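Local coordinates for protein peroxisomal acyl-coenzyme A oxidase 1 (Arabidopsis thaliana, PDB 1W07) that catalyses the FAD-dependent desaturation of long- and medium-chain acyl-CoAs to 2-trans-enoyl-CoAs in peroxisomes, passing the electrons to oxygen to give hydrogen peroxide, at residues Ser172-Thr184 and Tyr234-His246. The protein carries 1 engineered substitution. Sequence-based numbering, arbitrary orientation. Where two conformers were deposited one is given.
Sequences SKWWPGGLGKVST and YNSMDNGFLMFDH. With FAD (flavin-adenine dinucleotide), chain I.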
loop_
_atom_site.group_PDB
_atom_site.type_symbol
_atom_site.label_atom_id
_atom_site.label_comp_id
_atom_site.label_asym_id
_atom_site.label_seq_id
_atom_site.Cartn_x
_atom_site.Cartn_y
_atom_site.Cartn_z
ATOM N N SER B 172 -16.960 -15.725 19.135
ATOM C CA SER B 172 -17.756 -15.686 17.908
ATOM C C SER B 172 -16.886 -15.883 16.663
ATOM O O SER B 172 -15.810 -15.296 16.556
ATOM C CB SER B 172 -18.485 -14.343 17.798
ATOM O OG SER B 172 -19.245 -14.068 18.960
ATOM N N LYS B 173 -17.353 -16.698 15.725
ATOM C CA LYS B 173 -16.613 -16.936 14.484
ATOM C C LYS B 173 -16.643 -15.591 13.776
ATOM O O LYS B 173 -17.646 -14.878 13.837
ATOM C CB LYS B 173 -17.286 -18.011 13.624
ATOM C CG LYS B 173 -17.247 -19.386 14.254
ATOM C CD LYS B 173 -15.807 -19.773 14.567
ATOM C CE LYS B 173 -15.730 -21.102 15.297
ATOM N NZ LYS B 173 -14.324 -21.517 15.617
ATOM N N TRP B 174 -15.557 -15.244 13.098
ATOM C CA TRP B 174 -15.459 -13.943 12.450
ATOM C C TRP B 174 -14.461 -14.020 11.293
ATOM O O TRP B 174 -13.315 -14.423 11.496
ATOM C CB TRP B 174 -14.995 -12.931 13.514
ATOM C CG TRP B 174 -15.108 -11.479 13.137
ATOM C CD1 TRP B 174 -14.221 -10.747 12.391
ATOM C CD2 TRP B 174 -16.192 -10.602 13.444
ATOM N NE1 TRP B 174 -14.698 -9.479 12.216
ATOM C CE2 TRP B 174 -15.903 -9.357 12.855
ATOM C CE3 TRP B 174 -17.391 -10.752 14.161
ATOM C CZ2 TRP B 174 -16.768 -8.257 12.958
ATOM C CZ3 TRP B 174 -18.250 -9.669 14.265
ATOM C CH2 TRP B 174 -17.933 -8.429 13.661
ATOM N N TRP B 175 -14.940 -13.644 10.107
ATOM C CA TRP B 175 -14.206 -13.625 8.828
ATOM C C TRP B 175 -14.554 -14.684 7.778
ATOM O O TRP B 175 -14.359 -14.450 6.581
ATOM C CB TRP B 175 -12.669 -13.644 9.035
ATOM C CG TRP B 175 -12.108 -12.275 9.286
ATOM C CD1 TRP B 175 -11.559 -11.809 10.439
ATOM C CD2 TRP B 175 -12.187 -11.151 8.394
ATOM N NE1 TRP B 175 -11.301 -10.454 10.330
ATOM C CE2 TRP B 175 -11.682 -10.027 9.086
ATOM C CE3 TRP B 175 -12.647 -10.987 7.081
ATOM C CZ2 TRP B 175 -11.627 -8.756 8.512
ATOM C CZ3 TRP B 175 -12.593 -9.717 6.503
ATOM C CH2 TRP B 175 -12.087 -8.620 7.223
ATOM N N PRO B 176 -15.068 -15.863 8.189
ATOM C CA PRO B 176 -15.389 -16.894 7.204
ATOM C C PRO B 176 -16.118 -16.442 5.931
ATOM O O PRO B 176 -17.239 -15.935 5.987
ATOM C CB PRO B 176 -16.179 -17.904 8.023
ATOM C CG PRO B 176 -15.419 -17.873 9.341
ATOM C CD PRO B 176 -15.314 -16.364 9.559
ATOM N N GLY B 177 -15.468 -16.623 4.784
ATOM C CA GLY B 177 -16.076 -16.250 3.514
ATOM C C GLY B 177 -17.254 -17.167 3.208
ATOM O O GLY B 177 -17.161 -18.374 3.429
ATOM N N GLY B 178 -18.355 -16.590 2.722
ATOM C CA GLY B 178 -19.541 -17.361 2.375
ATOM C C GLY B 178 -20.443 -17.700 3.548
ATOM O O GLY B 178 -21.513 -18.303 3.394
ATOM N N LEU B 179 -20.003 -17.311 4.737
ATOM C CA LEU B 179 -20.754 -17.557 5.957
ATOM C C LEU B 179 -21.820 -16.498 6.190
ATOM O O LEU B 179 -22.901 -16.792 6.694
ATOM C CB LEU B 179 -19.795 -17.559 7.146
ATOM C CG LEU B 179 -20.387 -17.565 8.562
ATOM C CD1 LEU B 179 -21.133 -18.882 8.814
ATOM C CD2 LEU B 179 -19.247 -17.344 9.572
ATOM N N GLY B 180 -21.504 -15.261 5.824
ATOM C CA GLY B 180 -22.422 -14.158 6.051
ATOM C C GLY B 180 -23.877 -14.310 5.644
ATOM O O GLY B 180 -24.774 -14.000 6.429
ATOM N N LYS B 181 -24.119 -14.765 4.423
ATOM C CA LYS B 181 -25.488 -14.893 3.958
ATOM C C LYS B 181 -25.773 -16.126 3.112
ATOM O O LYS B 181 -26.933 -16.507 2.957
ATOM C CB LYS B 181 -25.869 -13.647 3.143
ATOM C CG LYS B 181 -25.808 -12.326 3.924
ATOM C CD LYS B 181 -26.828 -12.270 5.064
ATOM C CE LYS B 181 -26.541 -11.103 6.007
ATOM N NZ LYS B 181 -27.460 -11.097 7.181
ATOM N N VAL B 182 -24.733 -16.783 2.604
ATOM C CA VAL B 182 -24.951 -17.912 1.714
ATOM C C VAL B 182 -24.920 -19.329 2.255
ATOM O O VAL B 182 -25.884 -20.074 2.075
ATOM C CB VAL B 182 -23.972 -17.837 0.530
ATOM C CG1 VAL B 182 -24.255 -18.971 -0.492
ATOM C CG2 VAL B 182 -24.088 -16.461 -0.104
ATOM N N SER B 183 -23.814 -19.708 2.889
ATOM C CA SER B 183 -23.661 -21.064 3.377
ATOM C C SER B 183 -24.809 -21.584 4.217
ATOM O O SER B 183 -25.347 -20.879 5.077
ATOM C CB SER B 183 -22.355 -21.209 4.151
ATOM O OG SER B 183 -21.242 -21.130 3.272
ATOM N N THR B 184 -25.191 -22.828 3.951
ATOM C CA THR B 184 -26.260 -23.475 4.702
ATOM C C THR B 184 -25.609 -24.373 5.747
ATOM O O THR B 184 -26.209 -24.672 6.775
ATOM C CB THR B 184 -27.157 -24.356 3.795
ATOM O OG1 THR B 184 -26.373 -25.394 3.189
ATOM C CG2 THR B 184 -27.809 -23.513 2.711
ATOM N N TYR B 234 -13.218 -7.462 -2.218
ATOM C CA TYR B 234 -13.782 -8.538 -1.412
ATOM C C TYR B 234 -15.177 -8.219 -0.887
ATOM O O TYR B 234 -15.765 -9.020 -0.159
ATOM C CB TYR B 234 -12.864 -8.853 -0.221
ATOM C CG TYR B 234 -12.094 -10.150 -0.340
ATOM C CD1 TYR B 234 -10.911 -10.222 -1.080
ATOM C CD2 TYR B 234 -12.552 -11.312 0.287
ATOM C CE1 TYR B 234 -10.204 -11.421 -1.190
ATOM C CE2 TYR B 234 -11.852 -12.515 0.180
ATOM C CZ TYR B 234 -10.677 -12.557 -0.562
ATOM O OH TYR B 234 -9.965 -13.727 -0.664
ATOM N N ASN B 235 -15.725 -7.068 -1.257
ATOM C CA ASN B 235 -17.043 -6.723 -0.760
ATOM C C ASN B 235 -18.167 -7.519 -1.412
ATOM O O ASN B 235 -19.326 -7.425 -1.004
ATOM C CB ASN B 235 -17.254 -5.222 -0.854
ATOM C CG ASN B 235 -16.488 -4.488 0.231
ATOM O OD1 ASN B 235 -16.707 -4.724 1.419
ATOM N ND2 ASN B 235 -15.576 -3.613 -0.169
ATOM N N SER B 236 -17.814 -8.332 -2.405
ATOM C CA SER B 236 -18.779 -9.197 -3.069
ATOM C C SER B 236 -18.841 -10.485 -2.239
ATOM O O SER B 236 -19.743 -11.309 -2.416
ATOM C CB SER B 236 -18.317 -9.528 -4.484
ATOM O OG SER B 236 -16.989 -10.013 -4.478
ATOM N N MET B 237 -17.865 -10.649 -1.346
ATOM C CA MET B 237 -17.779 -11.820 -0.480
ATOM C C MET B 237 -18.532 -11.543 0.809
ATOM O O MET B 237 -18.404 -10.464 1.395
ATOM C CB MET B 237 -16.313 -12.139 -0.147
ATOM C CG MET B 237 -16.076 -13.334 0.804
ATOM S SD MET B 237 -16.332 -14.955 0.005
ATOM C CE MET B 237 -14.820 -15.147 -0.971
ATOM N N ASP B 238 -19.331 -12.510 1.244
ATOM C CA ASP B 238 -20.067 -12.346 2.486
ATOM C C ASP B 238 -19.290 -12.947 3.652
ATOM O O ASP B 238 -19.596 -14.053 4.104
ATOM C CB ASP B 238 -21.458 -12.993 2.397
ATOM C CG ASP B 238 -21.406 -14.434 1.943
ATOM O OD1 ASP B 238 -22.133 -15.264 2.531
ATOM O OD2 ASP B 238 -20.655 -14.745 0.988
ATOM N N ASN B 239 -18.272 -12.224 4.121
ATOM C CA ASN B 239 -17.492 -12.693 5.264
ATOM C C ASN B 239 -18.390 -12.481 6.467
ATOM O O ASN B 239 -18.990 -11.410 6.631
ATOM C CB ASN B 239 -16.187 -11.901 5.409
ATOM C CG ASN B 239 -15.237 -12.146 4.255
ATOM O OD1 ASN B 239 -15.172 -11.359 3.316
ATOM N ND2 ASN B 239 -14.518 -13.267 4.307
ATOM N N GLY B 240 -18.515 -13.492 7.312
ATOM C CA GLY B 240 -19.434 -13.310 8.409
ATOM C C GLY B 240 -19.016 -13.682 9.799
ATOM O O GLY B 240 -17.863 -14.015 10.073
ATOM N N PHE B 241 -19.979 -13.578 10.700
ATOM C CA PHE B 241 -19.735 -13.945 12.076
ATOM C C PHE B 241 -20.725 -15.059 12.373
ATOM O O PHE B 241 -21.683 -15.262 11.625
ATOM C CB PHE B 241 -19.924 -12.735 12.996
ATOM C CG PHE B 241 -21.280 -12.111 12.911
ATOM C CD1 PHE B 241 -22.367 -12.668 13.581
ATOM C CD2 PHE B 241 -21.467 -10.941 12.176
ATOM C CE1 PHE B 241 -23.632 -12.057 13.519
ATOM C CE2 PHE B 241 -22.712 -10.331 12.108
ATOM C CZ PHE B 241 -23.804 -10.897 12.788
ATOM N N LEU B 242 -20.485 -15.797 13.445
ATOM C CA LEU B 242 -21.362 -16.908 13.792
ATOM C C LEU B 242 -21.221 -17.248 15.259
ATOM O O LEU B 242 -20.112 -17.430 15.754
ATOM C CB LEU B 242 -21.005 -18.137 12.950
ATOM C CG LEU B 242 -21.681 -19.483 13.272
ATOM C CD1 LEU B 242 -23.185 -19.360 13.133
ATOM C CD2 LEU B 242 -21.151 -20.547 12.324
ATOM N N MET B 243 -22.351 -17.335 15.949
ATOM C CA MET B 243 -22.361 -17.665 17.369
ATOM C C MET B 243 -23.327 -18.838 17.564
ATOM O O MET B 243 -24.353 -18.925 16.889
ATOM C CB MET B 243 -22.830 -16.463 18.213
ATOM C CG MET B 243 -21.968 -15.182 18.121
ATOM S SD MET B 243 -22.269 -13.966 19.463
ATOM C CE MET B 243 -23.954 -13.500 19.148
ATOM N N PHE B 244 -22.990 -19.748 18.472
ATOM C CA PHE B 244 -23.847 -20.888 18.753
ATOM C C PHE B 244 -24.329 -20.818 20.198
ATOM O O PHE B 244 -23.524 -20.625 21.110
ATOM C CB PHE B 244 -23.098 -22.206 18.555
ATOM C CG PHE B 244 -22.310 -22.277 17.284
ATOM C CD1 PHE B 244 -21.029 -21.738 17.214
ATOM C CD2 PHE B 244 -22.836 -22.903 16.163
ATOM C CE1 PHE B 244 -20.281 -21.821 16.050
ATOM C CE2 PHE B 244 -22.095 -22.995 14.991
ATOM C CZ PHE B 244 -20.816 -22.455 14.934
ATOM N N ASP B 245 -25.636 -20.950 20.411
ATOM C CA ASP B 245 -26.179 -20.942 21.769
ATOM C C ASP B 245 -26.510 -22.399 22.082
ATOM O O ASP B 245 -27.650 -22.830 21.944
ATOM C CB ASP B 245 -27.450 -20.088 21.863
ATOM C CG ASP B 245 -27.934 -19.920 23.301
ATOM O OD1 ASP B 245 -27.430 -20.653 24.173
ATOM O OD2 ASP B 245 -28.806 -19.062 23.565
ATOM N N HIS B 246 -25.495 -23.158 22.481
ATOM C CA HIS B 246 -25.660 -24.570 22.799
ATOM C C HIS B 246 -26.325 -25.341 21.657
ATOM O O HIS B 246 -27.298 -26.071 21.864
ATOM C CB HIS B 246 -26.476 -24.718 24.088
ATOM C CG HIS B 246 -25.838 -24.070 25.277
ATOM N ND1 HIS B 246 -24.672 -24.541 25.843
ATOM C CD2 HIS B 246 -26.184 -22.971 25.986
ATOM C CE1 HIS B 246 -24.326 -23.755 26.847
ATOM N NE2 HIS B 246 -25.227 -22.796 26.955
HETATM P PA FAD I . -2.736 -11.749 14.501
HETATM O O1A FAD I . -2.175 -13.106 14.328
HETATM O O2A FAD I . -3.478 -11.456 15.746
HETATM O O5B FAD I . -1.545 -10.684 14.316
HETATM C C5B FAD I . -1.764 -9.288 14.528
HETATM C C4B FAD I . -0.421 -8.561 14.656
HETATM O O4B FAD I . 0.299 -9.176 15.741
HETATM C C3B FAD I . 0.433 -8.752 13.399
HETATM O O3B FAD I . 1.352 -7.664 13.273
HETATM C C2B FAD I . 1.174 -10.050 13.710
HETATM O O2B FAD I . 2.435 -10.072 13.037
HETATM C C1B FAD I . 1.442 -9.864 15.206
HETATM N N9A FAD I . 1.647 -11.169 15.878
HETATM C C8A FAD I . 0.696 -12.043 16.208
HETATM N N7A FAD I . 1.248 -13.106 16.793
HETATM C C5A FAD I . 2.562 -12.912 16.833
HETATM C C6A FAD I . 3.629 -13.653 17.325
HETATM N N6A FAD I . 3.451 -14.872 17.824
HETATM N N1A FAD I . 4.917 -13.112 17.235
HETATM C C2A FAD I . 5.105 -11.856 16.650
HETATM N N3A FAD I . 4.066 -11.186 16.182
HETATM C C4A FAD I . 2.816 -11.674 16.257
HETATM N N1 FAD I . -10.709 -17.430 8.596
HETATM C C2 FAD I . -11.474 -18.599 8.486
HETATM O O2 FAD I . -11.500 -19.406 9.413
HETATM N N3 FAD I . -12.214 -18.825 7.316
HETATM C C4 FAD I . -12.192 -17.890 6.275
HETATM O O4 FAD I . -12.820 -18.116 5.239
HETATM C C4X FAD I . -11.448 -16.721 6.404
HETATM N N5 FAD I . -11.478 -15.736 5.404
HETATM C C5X FAD I . -10.749 -14.551 5.531
HETATM C C6 FAD I . -10.883 -13.543 4.583
HETATM C C7 FAD I . -10.249 -12.320 4.767
HETATM C C7M FAD I . -10.434 -11.231 3.710
HETATM C C8 FAD I . -9.467 -12.104 5.907
HETATM C C8M FAD I . -8.756 -10.768 6.134
HETATM C C9 FAD I . -9.327 -13.120 6.845
HETATM C C9A FAD I . -9.961 -14.346 6.670
HETATM N N10 FAD I . -9.887 -15.353 7.643
HETATM C C10 FAD I . -10.702 -16.494 7.553
HETATM C "C1'" FAD I . -9.039 -15.188 8.850
HETATM C "C2'" FAD I . -7.569 -15.431 8.494
HETATM O "O2'" FAD I . -7.424 -16.707 7.866
HETATM C "C3'" FAD I . -6.607 -15.340 9.682
HETATM O "O3'" FAD I . -6.994 -16.284 10.684
HETATM C "C4'" FAD I . -6.571 -13.944 10.309
HETATM O "O4'" FAD I . -6.731 -12.923 9.321
HETATM C "C5'" FAD I . -5.239 -13.757 11.034
HETATM O "O5'" FAD I . -5.098 -12.408 11.476
HETATM P P FAD I . -5.134 -12.045 13.040
HETATM O O1P FAD I . -6.174 -11.010 13.217
HETATM O O2P FAD I . -5.236 -13.300 13.819
HETATM O O3P FAD I . -3.681 -11.393 13.250
#
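Lys173 and Leu242 form an antiparallel hydrogen-bonded pair, Lys173 N giving its hydrogen to Leu242 O at 2.9 Å, and the pairing continues through Trp175 N to Gly240 O before 176-182 curls round Asp238. Gly240 suits its place because any side chain would run into Gly180, whose amide N reaches Asp238 O at 2.8 Å. The carboxylate of Asp238 holds the turn: OD1 takes Lys181 N on its anti lone pair at 2.8 Å, nearly straight at 169°, and Val182 N on the syn side, tilted out of the carboxylate plane. CG of Asp238 stands between its backbone N and carbonyl carbon (chi1 53°), a setting that brings OD1 to both amides. With alanine in place of this aspartate, the buried amides of Lys181 and Val182 would probably lose their shared acceptor, and the turn would be less firmly fixed. The paired strands belong to the small beta domain of the acyl-CoA dehydrogenase fold, and the loop leaving the shorter strand forms one wall of the flavin site. There Trp175 lays one indole face against the dimethylbenzene end of the isoalloxazine, its CE3 3.6 Å from FAD C8, while Gly177 N donates to FAD O4 at 3.1 Å. Asn239 ND2 hydrogen-bonds the backbone O of Trp175 at 2.6 Å, that oxygen lying near the amide plane of Asn239, while CG of the same side chain sits at the edge of the indole and OD1 accepts from Lys228. In the next pair along these strands, a non-hydrogen-bonded one, Trp174 brings CE3 to within 3.4 Å of Phe241 CB, their rings slid apart and nearly parallel, and Phe630 of the second subunit meets both rings edge-to-face.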